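Local atomic coordinates of peroxiredoxin (Clostridioides difficile, PDB entry 6TSB), a protein that couples a probable thiol-specific peroxidase to an endochitinase in the spore coat, this chain being the family 18 glycoside hydrolase domain that hydrolyses chitin. Residues A[287-292]-A[310-315]; A[295-298]-A[303-306]. All coordinates share one frame; numbering follows the deposited sequence.

Contact 1. Residues A[287-292]-A[310-315]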
loop_
_atom_site.group_PDB
_atom_site.type_symbol
_atom_site.label_atom_id
_atom_site.label_comp_id
_atom_site.label_asym_id
_atom_site.label_seq_id
_atom_site.Cartn_x
_atom_site.Cartn_y
_atom_site.Cartn_z
ATOM N N TYR A 287 -2.058 -7.316 -2.877
ATOM C CA TYR A 287 -2.798 -6.343 -2.035
ATOM C C TYR A 287 -3.435 -5.280 -2.942
ATOM O O TYR A 287 -2.708 -4.670 -3.758
ATOM C CB TYR A 287 -1.842 -5.734 -1.012
ATOM C CG TYR A 287 -2.462 -4.715 -0.098
ATOM C CD1 TYR A 287 -2.652 -3.406 -0.520
ATOM C CD2 TYR A 287 -2.853 -5.048 1.191
ATOM C CE1 TYR A 287 -3.192 -2.449 0.325
ATOM C CE2 TYR A 287 -3.416 -4.107 2.042
ATOM C CZ TYR A 287 -3.586 -2.800 1.609
ATOM O OH TYR A 287 -4.131 -1.851 2.430
ATOM N N ARG A 288 -4.757 -5.090 -2.819
ATOM C CA ARG A 288 -5.560 -4.060 -3.539
ATOM C C ARG A 288 -6.380 -3.250 -2.523
ATOM O O ARG A 288 -6.592 -3.733 -1.379
ATOM C CB ARG A 288 -6.493 -4.717 -4.563
ATOM C CG ARG A 288 -5.792 -5.492 -5.669
ATOM C CD ARG A 288 -5.256 -4.576 -6.749
ATOM N NE ARG A 288 -4.287 -5.260 -7.597
ATOM C CZ ARG A 288 -4.556 -5.859 -8.755
ATOM N NH1 ARG A 288 -5.788 -5.878 -9.239
ATOM N NH2 ARG A 288 -3.579 -6.451 -9.423
ATOM N N PHE A 289 -6.830 -2.058 -2.916
ATOM C CA PHE A 289 -7.624 -1.128 -2.061
ATOM C C PHE A 289 -8.766 -0.486 -2.875
ATOM O O PHE A 289 -8.562 0.091 -3.990
ATOM C CB PHE A 289 -6.729 -0.090 -1.360
ATOM C CG PHE A 289 -7.313 0.431 -0.074
ATOM C CD1 PHE A 289 -8.279 1.423 -0.092
ATOM C CD2 PHE A 289 -6.948 -0.118 1.143
ATOM C CE1 PHE A 289 -8.843 1.878 1.087
ATOM C CE2 PHE A 289 -7.517 0.328 2.326
ATOM C CZ PHE A 289 -8.464 1.324 2.296
ATOM N N ASP A 290 -9.974 -0.583 -2.314
ATOM C CA ASP A 290 -11.183 0.136 -2.781
ATOM C C ASP A 290 -11.238 1.446 -1.998
ATOM O O ASP A 290 -11.512 1.397 -0.794
ATOM C CB ASP A 290 -12.407 -0.759 -2.618
ATOM C CG ASP A 290 -13.606 -0.346 -3.442
ATOM O OD1 ASP A 290 -13.735 0.878 -3.729
ATOM O OD2 ASP A 290 -14.404 -1.262 -3.792
ATOM N N ASN A 291 -10.918 2.563 -2.659
ATOM C CA ASN A 291 -10.868 3.929 -2.056
ATOM C C ASN A 291 -12.269 4.551 -1.936
ATOM O O ASN A 291 -12.417 5.497 -1.108
ATOM C CB ASN A 291 -9.918 4.832 -2.849
ATOM C CG ASN A 291 -8.492 4.565 -2.436
ATOM O OD1 ASN A 291 -7.735 3.937 -3.171
ATOM N ND2 ASN A 291 -8.162 4.958 -1.221
ATOM N N THR A 292 -13.225 4.074 -2.753
ATOM C CA THR A 292 -14.699 4.308 -2.623
ATOM C C THR A 292 -15.163 3.598 -1.331
ATOM O O THR A 292 -15.374 4.301 -0.313
ATOM C CB THR A 292 -15.463 3.853 -3.884
ATOM O OG1 THR A 292 -14.758 4.148 -5.095
ATOM C CG2 THR A 292 -16.841 4.470 -3.991
ATOM N N ASP A 310 -7.498 -3.872 7.665
ATOM C CA ASP A 310 -6.074 -3.657 8.053
ATOM C C ASP A 310 -6.025 -2.348 8.834
ATOM O O ASP A 310 -7.103 -1.895 9.276
ATOM C CB ASP A 310 -5.150 -3.689 6.834
ATOM C CG ASP A 310 -5.335 -2.518 5.882
ATOM O OD1 ASP A 310 -6.274 -1.700 6.103
ATOM O OD2 ASP A 310 -4.539 -2.433 4.917
ATOM N N ALA A 311 -4.844 -1.765 8.987
ATOM C CA ALA A 311 -4.611 -0.621 9.896
ATOM C C ALA A 311 -5.308 0.652 9.370
ATOM O O ALA A 311 -5.739 1.523 10.192
ATOM C CB ALA A 311 -3.132 -0.421 10.030
ATOM N N LEU A 312 -5.349 0.782 8.042
ATOM C CA LEU A 312 -5.922 1.948 7.328
ATOM C C LEU A 312 -7.457 1.903 7.436
ATOM O O LEU A 312 -8.032 2.896 7.920
ATOM C CB LEU A 312 -5.477 1.944 5.862
ATOM C CG LEU A 312 -6.105 3.048 5.013
ATOM C CD1 LEU A 312 -5.684 4.423 5.542
ATOM C CD2 LEU A 312 -5.784 2.878 3.524
ATOM N N SER A 313 -8.113 0.823 6.994
ATOM C CA SER A 313 -9.594 0.701 7.102
ATOM C C SER A 313 -10.035 0.718 8.583
ATOM O O SER A 313 -11.139 1.226 8.827
ATOM C CB SER A 313 -10.140 -0.462 6.311
ATOM O OG SER A 313 -9.856 -1.689 6.957
ATOM N N ILE A 314 -9.192 0.355 9.561
ATOM C CA ILE A 314 -9.542 0.514 11.016
ATOM C C ILE A 314 -9.390 1.969 11.453
ATOM O O ILE A 314 -10.191 2.439 12.323
ATOM C CB ILE A 314 -8.695 -0.390 11.931
ATOM C CG1 ILE A 314 -8.998 -1.870 11.686
ATOM C CG2 ILE A 314 -8.864 -0.009 13.398
ATOM C CD1 ILE A 314 -8.000 -2.798 12.312
ATOM N N PHE A 315 -8.371 2.662 10.948
ATOM C CA PHE A 315 -8.213 4.117 11.207
ATOM C C PHE A 315 -9.447 4.877 10.671
ATOM O O PHE A 315 -10.021 5.691 11.396
ATOM C CB PHE A 315 -6.920 4.622 10.576
ATOM C CG PHE A 315 -6.839 6.121 10.511
ATOM C CD1 PHE A 315 -6.490 6.856 11.632
ATOM C CD2 PHE A 315 -7.125 6.786 9.323
ATOM C CE1 PHE A 315 -6.422 8.239 11.572
ATOM C CE2 PHE A 315 -7.055 8.168 9.260
ATOM C CZ PHE A 315 -6.706 8.891 10.382
#
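Tyr287 holds its ring trans to the backbone N (chi1 179°), and Phe289 does much the same. Their CB atoms already point from strand 286-290 toward the first turn of helix 311-323, and these torsions extend the rings that way. From the helix side, Asp310 sets its carboxylate between its own N and carbonyl carbon (chi1 68°). That turn folds the group back over the helix start, where it acts as N-cap. Asp310 and Ser313 form a capping box: Ser313 N donates to Asp310 OD1 at 3.2 Å, nearly along the C-O axis, and Asp310 N donates to Ser313 OG at 3.3 Å. Leu312 N adds a weak bond to OD1.

The other carboxylate oxygen reaches the strand. Tyr287 OH donates to Asp310 OD2 at 2.6 Å. The oxygen lies at the ring edge, in the ring plane, and is met on its syn side, somewhat out of the carboxylate plane. Ring and carboxylate planes are 28° apart. One buried carboxylate thus joins sheet to helix, with OD1 spent on the cap and OD2 on Tyr287, with a weak second bond from Tyr364 OH. The helix N-terminus probably helps to stabilise its negative charge. The Tyr364 side chain also touches Tyr287 and Leu312. Pro296, on the next strand, packs against Asp310 and Ser313.

Beside this polar link sits an apolar one. Leu312 approaches the far end of the Phe289 ring obliquely with one branch. Its CD2 methyl lies 3.3 Å from Phe289 CE2 and is equally close to Phe289 CZ, a tight fit.

Contact 2. Residues A[295-298]-A[303-306]; sequences VPYL and DFAM
Leu298 and Met306 form an antiparallel hydrogen-bonded pair in the hairpin made by strands 295-300 and 303-307. A classic beta bulge interrupts the ladder here, as Ala305 and Met306 both face Leu298. Leu298 O accepts twice, from Ala305 N at 2.7 Å and from Met306 N at 3.3 Å. In return, Leu298 N donates to Met306 O at 2.9 Å. Met306 O also receives a CA-H...O contact from Tyr297 CA, at 3.1 Å. The short strand segments are strongly turned against each other, at 110°.

This backbone core is the tight part. On one face the Leu298 and Met306 side chains run side by side, with Leu298 CG 3.9 Å from Met306 CB. The Met306 chain then bends away, and it packs on Ile268 of the second subunit.

Tyr297 CG sits between its backbone N and carbonyl carbon (chi1 70°), which brings the ring beside Phe304. The two ring planes are nearly parallel (17°) but offset, with little of one ring over the other and centroids 4.9 Å apart. His221 of the second subunit meets the Phe304 ring, and Leu230 of that subunit packs on Tyr297.

The looser side holds Ala305 and Asp303, both partly exposed. The CB of Asp303 leaves the backbone away from strand 295-298. A long, weak ion pair runs from its OD2 to Arg219 NH2 of the second subunit.

The chemistry implies that backbone bonds fix the hairpin, while its apolar and aromatic side chains also touch the second subunit.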
loop_
_atom_site.group_PDB
_atom_site.type_symbol
_atom_site.label_atom_id
_atom_site.label_comp_id
_atom_site.label_asym_id
_atom_site.label_seq_id
_atom_site.Cartn_x
_atom_site.Cartn_y
_atom_site.Cartn_z
ATOM N N VAL A 295 -11.952 0.021 2.165
ATOM C CA VAL A 295 -11.508 -1.270 2.772
ATOM C C VAL A 295 -10.466 -1.970 1.892
ATOM O O VAL A 295 -10.524 -1.882 0.663
ATOM C CB VAL A 295 -12.702 -2.211 3.007
ATOM C CG1 VAL A 295 -13.582 -1.673 4.117
ATOM C CG2 VAL A 295 -13.499 -2.490 1.736
ATOM N N PRO A 296 -9.498 -2.710 2.493
ATOM C CA PRO A 296 -8.533 -3.502 1.722
ATOM C C PRO A 296 -9.121 -4.814 1.197
ATOM O O PRO A 296 -10.140 -5.239 1.692
ATOM C CB PRO A 296 -7.429 -3.831 2.728
ATOM C CG PRO A 296 -8.165 -3.840 4.060
ATOM C CD PRO A 296 -9.216 -2.754 3.942
ATOM N N TYR A 297 -8.465 -5.404 0.206
ATOM C CA TYR A 297 -8.811 -6.737 -0.335
ATOM C C TYR A 297 -7.578 -7.326 -1.022
ATOM O O TYR A 297 -6.580 -6.606 -1.177
ATOM C CB TYR A 297 -10.038 -6.631 -1.245
ATOM C CG TYR A 297 -9.881 -5.930 -2.576
ATOM C CD1 TYR A 297 -9.743 -4.549 -2.677
ATOM C CD2 TYR A 297 -9.959 -6.656 -3.760
ATOM C CE1 TYR A 297 -9.649 -3.921 -3.918
ATOM C CE2 TYR A 297 -9.864 -6.048 -5.002
ATOM C CZ TYR A 297 -9.713 -4.673 -5.089
ATOM O OH TYR A 297 -9.627 -4.104 -6.337
ATOM N N LEU A 298 -7.659 -8.599 -1.404
ATOM C CA LEU A 298 -6.582 -9.342 -2.100
ATOM C C LEU A 298 -7.114 -9.927 -3.415
ATOM O O LEU A 298 -8.279 -10.412 -3.433
ATOM C CB LEU A 298 -6.062 -10.464 -1.198
ATOM C CG LEU A 298 -5.624 -10.051 0.205
ATOM C CD1 LEU A 298 -4.809 -11.159 0.857
ATOM C CD2 LEU A 298 -4.842 -8.752 0.192
ATOM N N ASP A 303 -8.702 -12.651 -10.093
ATOM C CA ASP A 303 -9.941 -12.655 -9.260
ATOM C C ASP A 303 -9.733 -11.967 -7.901
ATOM O O ASP A 303 -8.604 -11.979 -7.373
ATOM C CB ASP A 303 -10.422 -14.083 -8.977
ATOM C CG ASP A 303 -10.786 -14.887 -10.214
ATOM O OD1 ASP A 303 -10.276 -14.556 -11.296
ATOM O OD2 ASP A 303 -11.579 -15.837 -10.081
ATOM N N PHE A 304 -10.822 -11.406 -7.365
ATOM C CA PHE A 304 -11.000 -10.968 -5.954
ATOM C C PHE A 304 -11.017 -12.226 -5.064
ATOM O O PHE A 304 -11.802 -13.172 -5.357
ATOM C CB PHE A 304 -12.276 -10.122 -5.861
ATOM C CG PHE A 304 -12.612 -9.542 -4.508
ATOM C CD1 PHE A 304 -13.071 -10.346 -3.471
ATOM C CD2 PHE A 304 -12.532 -8.179 -4.289
ATOM C CE1 PHE A 304 -13.404 -9.803 -2.240
ATOM C CE2 PHE A 304 -12.855 -7.641 -3.052
ATOM C CZ PHE A 304 -13.286 -8.452 -2.027
ATOM N N ALA A 305 -10.176 -12.235 -4.019
ATOM C CA ALA A 305 -9.708 -13.447 -3.299
ATOM C C ALA A 305 -9.880 -13.355 -1.776
ATOM O O ALA A 305 -9.941 -14.441 -1.163
ATOM C CB ALA A 305 -8.257 -13.688 -3.632
ATOM N N MET A 306 -9.894 -12.149 -1.183
ATOM C CA MET A 306 -10.073 -11.944 0.283
ATOM C C MET A 306 -10.557 -10.521 0.619
ATOM O O MET A 306 -10.006 -9.555 0.055
ATOM C CB MET A 306 -8.746 -12.185 1.006
ATOM C CG MET A 306 -8.885 -12.296 2.514
ATOM S SD MET A 306 -9.881 -13.708 3.001
ATOM C CE MET A 306 -8.978 -15.058 2.237
#

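How the contacts relate
The two contacts lie 10 Å apart, centre to centre, and their centres are about 29 and 31 Å from the centre of the chain. Contact 2 falls between the two segments of contact 1 in sequence. The order is strand 286-290, strand 295-300, strand 303-307, then helix 311-323. The three strands form one antiparallel sheet with 295-300 in the middle. Contact 2 joins two of its strands, and contact 1 sets an outer strand against the helix. A probable hydrogen bond from Arg288 N to Tyr297 O, 2.9 Å long, ties them together. Both touch the second subunit, consistent with this remote part of the chain being packed into the dimer.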